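Local coordinates for protein transcription anti-terminator antagonist UpxZ (Bacteroides uniformis ATCC 8492, PDB 4EPZ) that probably acts as an antagonist of transcription anti-termination, helping to regulate capsular polysaccharide synthesis, at residues 56-67 with 87-98. Sequence-based numbering, arbitrary orientation. Where two conformers were deposited one is given.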
loop_
_atom_site.group_PDB
_atom_site.type_symbol
_atom_site.label_atom_id
_atom_site.label_comp_id
_atom_site.label_asym_id
_atom_site.label_seq_id
_atom_site.Cartn_x
_atom_site.Cartn_y
_atom_site.Cartn_z
ATOM N N ILE A 56 -13.101 3.649 11.145
ATOM C CA ILE A 56 -12.761 3.097 9.819
ATOM C C ILE A 56 -11.769 3.934 9.036
ATOM O O ILE A 56 -10.908 3.336 8.387
ATOM C CB ILE A 56 -13.953 2.707 8.920
ATOM C CG1 ILE A 56 -14.837 3.932 8.569
ATOM C CG2 ILE A 56 -14.720 1.533 9.556
ATOM C CD1 ILE A 56 -15.876 3.691 7.528
ATOM N N GLU A 57 -11.827 5.263 9.105
ATOM C CA GLU A 57 -10.841 6.086 8.366
ATOM C C GLU A 57 -9.442 5.924 8.988
ATOM O O GLU A 57 -8.454 5.812 8.260
ATOM C CB GLU A 57 -11.295 7.567 8.354
ATOM C CG GLU A 57 -10.368 8.451 7.538
ATOM C CD GLU A 57 -10.713 9.932 7.425
ATOM O OE1 GLU A 57 -11.874 10.303 7.690
ATOM O OE2 GLU A 57 -9.800 10.720 7.094
ATOM N N GLU A 58 -9.355 5.905 10.322
ATOM C CA GLU A 58 -8.059 5.733 10.978
ATOM C C GLU A 58 -7.517 4.321 10.661
ATOM O O GLU A 58 -6.364 4.188 10.251
ATOM C CB GLU A 58 -8.198 5.966 12.467
ATOM C CG GLU A 58 -6.852 5.897 13.149
ATOM C CD GLU A 58 -6.978 6.180 14.622
ATOM O OE1 GLU A 58 -7.497 5.302 15.343
ATOM O OE2 GLU A 58 -6.692 7.329 15.027
ATOM N N GLU A 59 -8.377 3.293 10.788
ATOM C CA GLU A 59 -8.026 1.917 10.448
ATOM C C GLU A 59 -7.543 1.812 8.971
ATOM O O GLU A 59 -6.517 1.183 8.736
ATOM C CB GLU A 59 -9.212 0.972 10.746
ATOM C CG GLU A 59 -8.961 -0.522 10.474
ATOM C CD GLU A 59 -7.937 -1.292 11.302
ATOM O OE1 GLU A 59 -7.191 -0.676 12.101
ATOM O OE2 GLU A 59 -7.925 -2.541 11.186
ATOM N N GLY A 60 -8.222 2.461 8.014
ATOM C CA GLY A 60 -7.770 2.479 6.624
ATOM C C GLY A 60 -6.362 3.046 6.490
ATOM O O GLY A 60 -5.521 2.489 5.778
ATOM N N ASN A 61 -6.091 4.186 7.148
ATOM C CA ASN A 61 -4.774 4.829 7.054
ATOM C C ASN A 61 -3.698 3.959 7.702
ATOM O O ASN A 61 -2.585 3.884 7.174
ATOM C CB ASN A 61 -4.815 6.202 7.715
ATOM C CG ASN A 61 -5.366 7.204 6.744
ATOM O OD1 ASN A 61 -4.702 7.545 5.764
ATOM N ND2 ASN A 61 -6.601 7.648 6.951
ATOM N N LEU A 62 -4.025 3.337 8.861
ATOM C CA LEU A 62 -3.086 2.423 9.526
ATOM C C LEU A 62 -2.746 1.243 8.605
ATOM O O LEU A 62 -1.564 0.910 8.413
ATOM C CB LEU A 62 -3.719 1.901 10.822
ATOM C CG LEU A 62 -3.620 2.756 12.079
ATOM C CD1 LEU A 62 -4.457 2.106 13.199
ATOM C CD2 LEU A 62 -2.145 2.842 12.570
ATOM N N CYS A 63 -3.780 0.594 8.044
ATOM C CA CYS A 63 -3.587 -0.552 7.159
ATOM C C CYS A 63 -2.800 -0.178 5.937
ATOM O O CYS A 63 -1.938 -0.942 5.511
ATOM C CB CYS A 63 -4.925 -1.146 6.774
ATOM S SG CYS A 63 -5.686 -2.036 8.131
ATOM N N LEU A 64 -3.133 0.972 5.323
ATOM C CA LEU A 64 -2.392 1.387 4.144
ATOM C C LEU A 64 -0.923 1.633 4.489
ATOM O O LEU A 64 -0.048 1.150 3.763
ATOM C CB LEU A 64 -3.002 2.635 3.509
ATOM C CG LEU A 64 -2.260 3.132 2.250
ATOM C CD1 LEU A 64 -2.283 2.075 1.135
ATOM C CD2 LEU A 64 -2.834 4.463 1.767
ATOM N N ALA A 65 -0.652 2.338 5.611
ATOM C CA ALA A 65 0.738 2.573 6.028
ATOM C C ALA A 65 1.500 1.245 6.212
ATOM O O ALA A 65 2.644 1.133 5.780
ATOM C CB ALA A 65 0.779 3.375 7.329
ATOM N N LEU A 66 0.854 0.258 6.835
ATOM C CA LEU A 66 1.498 -1.034 7.136
ATOM C C LEU A 66 1.783 -1.813 5.886
ATOM O O LEU A 66 2.878 -2.367 5.762
ATOM C CB LEU A 66 0.636 -1.845 8.094
ATOM C CG LEU A 66 0.567 -1.299 9.516
ATOM C CD1 LEU A 66 -0.546 -2.015 10.303
ATOM C CD2 LEU A 66 1.955 -1.424 10.221
ATOM N N LEU A 67 0.824 -1.849 4.938
ATOM C CA LEU A 67 1.018 -2.590 3.685
ATOM C C LEU A 67 2.111 -1.947 2.856
ATOM O O LEU A 67 2.967 -2.637 2.286
ATOM C CB LEU A 67 -0.299 -2.653 2.882
ATOM C CG LEU A 67 -0.515 -3.858 1.978
ATOM C CD1 LEU A 67 -0.093 -5.180 2.663
ATOM C CD2 LEU A 67 -1.990 -3.902 1.509
ATOM N N ILE A 87 -2.845 -7.815 7.834
ATOM C CA ILE A 87 -3.221 -6.483 7.366
ATOM C C ILE A 87 -4.275 -6.576 6.287
ATOM O O ILE A 87 -5.288 -5.837 6.325
ATOM C CB ILE A 87 -1.952 -5.735 6.874
ATOM C CG1 ILE A 87 -1.000 -5.508 8.056
ATOM C CG2 ILE A 87 -2.361 -4.396 6.258
ATOM C CD1 ILE A 87 0.469 -5.345 7.561
ATOM N N LEU A 88 -4.077 -7.476 5.317
ATOM C CA LEU A 88 -5.075 -7.670 4.274
ATOM C C LEU A 88 -6.444 -8.041 4.858
ATOM O O LEU A 88 -7.469 -7.494 4.428
ATOM C CB LEU A 88 -4.623 -8.750 3.294
ATOM C CG LEU A 88 -3.516 -8.323 2.370
ATOM C CD1 LEU A 88 -2.831 -9.559 1.778
ATOM C CD2 LEU A 88 -4.011 -7.355 1.257
ATOM N N ASP A 89 -6.452 -8.909 5.868
ATOM C CA ASP A 89 -7.714 -9.313 6.511
ATOM C C ASP A 89 -8.387 -8.098 7.163
ATOM O O ASP A 89 -9.602 -7.891 7.000
ATOM C CB ASP A 89 -7.429 -10.413 7.548
ATOM C CG ASP A 89 -8.681 -10.972 8.145
ATOM O OD1 ASP A 89 -9.447 -11.618 7.403
ATOM O OD2 ASP A 89 -8.870 -10.808 9.366
ATOM N N ARG A 90 -7.588 -7.245 7.810
ATOM C CA ARG A 90 -8.134 -6.011 8.400
ATOM C C ARG A 90 -8.720 -5.095 7.313
ATOM O O ARG A 90 -9.758 -4.443 7.539
ATOM C CB ARG A 90 -7.045 -5.290 9.198
ATOM C CG ARG A 90 -6.696 -6.024 10.511
ATOM C CD ARG A 90 -5.391 -5.480 11.084
ATOM N NE ARG A 90 -5.467 -4.042 11.355
ATOM C CZ ARG A 90 -4.469 -3.317 11.850
ATOM N NH1 ARG A 90 -3.313 -3.890 12.161
ATOM N NH2 ARG A 90 -4.624 -2.018 12.048
ATOM N N ILE A 91 -8.067 -5.043 6.123
ATOM C CA ILE A 91 -8.575 -4.199 5.030
ATOM C C ILE A 91 -9.888 -4.766 4.476
ATOM O O ILE A 91 -10.829 -4.000 4.258
ATOM C CB ILE A 91 -7.496 -4.056 3.939
ATOM C CG1 ILE A 91 -6.284 -3.240 4.473
ATOM C CG2 ILE A 91 -8.085 -3.450 2.674
ATOM C CD1 ILE A 91 -5.039 -3.378 3.552
ATOM N N TYR A 92 -9.967 -6.091 4.230
ATOM C CA TYR A 92 -11.208 -6.680 3.725
ATOM C C TYR A 92 -12.377 -6.430 4.705
ATOM O O TYR A 92 -13.493 -6.211 4.254
ATOM C CB TYR A 92 -11.038 -8.183 3.505
ATOM C CG TYR A 92 -10.459 -8.561 2.158
ATOM C CD1 TYR A 92 -11.240 -8.520 1.003
ATOM C CD2 TYR A 92 -9.160 -9.057 2.049
ATOM C CE1 TYR A 92 -10.732 -8.923 -0.232
ATOM C CE2 TYR A 92 -8.642 -9.462 0.820
ATOM C CZ TYR A 92 -9.426 -9.373 -0.321
ATOM O OH TYR A 92 -8.921 -9.822 -1.507
ATOM N N ASN A 93 -12.101 -6.347 6.013
ATOM C CA ASN A 93 -13.143 -6.088 7.011
ATOM C C ASN A 93 -13.668 -4.665 6.994
ATOM O O ASN A 93 -14.735 -4.423 7.568
ATOM C CB ASN A 93 -12.639 -6.423 8.418
ATOM C CG ASN A 93 -12.466 -7.893 8.656
ATOM O OD1 ASN A 93 -12.964 -8.753 7.907
ATOM N ND2 ASN A 93 -11.719 -8.215 9.688
ATOM N N ILE A 94 -12.948 -3.709 6.389
ATOM C CA ILE A 94 -13.471 -2.331 6.384
ATOM C C ILE A 94 -13.758 -1.810 4.965
ATOM O O ILE A 94 -14.370 -0.752 4.845
ATOM C CB ILE A 94 -12.489 -1.350 7.120
ATOM C CG1 ILE A 94 -11.128 -1.217 6.377
ATOM C CG2 ILE A 94 -12.353 -1.729 8.596
ATOM C CD1 ILE A 94 -10.240 -0.077 6.837
HETATM N N MSE A 95 -13.237 -2.477 3.898
HETATM C CA MSE A 95 -13.306 -1.925 2.538
HETATM C C MSE A 95 -14.700 -1.449 2.128
HETATM O O MSE A 95 -14.826 -0.313 1.655
HETATM C CB MSE A 95 -12.766 -2.948 1.499
HETATM C CG MSE A 95 -12.646 -2.369 0.112
HETATM SE SE MSE A 95 -11.159 -1.131 0.098
HETATM C CE MSE A 95 -9.804 -2.393 -0.186
ATOM N N SER A 96 -15.751 -2.262 2.369
ATOM C CA SER A 96 -17.120 -1.910 1.944
ATOM C C SER A 96 -17.680 -0.675 2.696
ATOM O O SER A 96 -18.593 -0.012 2.197
ATOM C CB SER A 96 -18.041 -3.119 2.097
ATOM O OG SER A 96 -18.205 -3.476 3.462
ATOM N N GLN A 97 -17.105 -0.321 3.842
ATOM C CA GLN A 97 -17.572 0.834 4.612
ATOM C C GLN A 97 -16.876 2.141 4.217
ATOM O O GLN A 97 -17.348 3.216 4.571
ATOM C CB GLN A 97 -17.337 0.579 6.087
ATOM C CG GLN A 97 -18.196 -0.568 6.662
ATOM C CD GLN A 97 -17.784 -0.794 8.100
ATOM O OE1 GLN A 97 -18.075 0.022 8.980
ATOM N NE2 GLN A 97 -17.012 -1.841 8.350
ATOM N N LEU A 98 -15.732 2.055 3.548
ATOM C CA LEU A 98 -15.021 3.275 3.212
ATOM C C LEU A 98 -15.681 4.017 2.068
ATOM O O LEU A 98 -16.009 3.419 1.040
ATOM C CB LEU A 98 -13.559 2.963 2.840
ATOM C CG LEU A 98 -12.641 2.580 3.997
ATOM C CD1 LEU A 98 -11.345 1.968 3.467
ATOM C CD2 LEU A 98 -12.317 3.807 4.855
HETATM O O HOH W 1 -10.072 -3.839 10.158
#
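Arg90 grips the carboxylate of Glu59 side-on, across an antiparallel helix pair in this all-helical fold. Helices 56-72 and 80-92 follow one another in the chain, and their facing segments run roughly antiparallel. Arg90 NE donates to Glu59 OE2 at 2.9 Å, from the syn side but tilted out of the carboxylate plane, and NH2 donates to OE1 from above that plane. Both oxygens lie near the guanidinium plane, but the carboxylate is turned 23° from it. Glu59 bends at chi2 (66°) and Arg90 at chi3 (59°), which brings the two flat groups together. A water donates to both Glu59 OE2 and Arg90 O, tying the acid to the opposite backbone. Arg90 packs as a knob among Glu59, Leu62, Cys63 and Leu66, and Gln52 also touches it. A methionine in its place would probably leave the Glu59 carboxylate without its charged mate and freer to turn.

Most of the remaining contact is apolar. Ile87 CD1 lies 3.5 Å from Leu66 CB. Leu67 CD2 meets Ile91 CD1 at 3.7 Å and also touches Leu88 CD2. Ile94 sends CD1 over Gly60, 3.4 Å from its N, where no side chain intervenes. Ile56 CD1 lies against Gln97 O at 3.3 Å. Helix 102-115 covers Ile91 and Leu98 through Leu107. The tightest carbon pair is Cys63 CB against Ile91 CG1, at 3.4 Å.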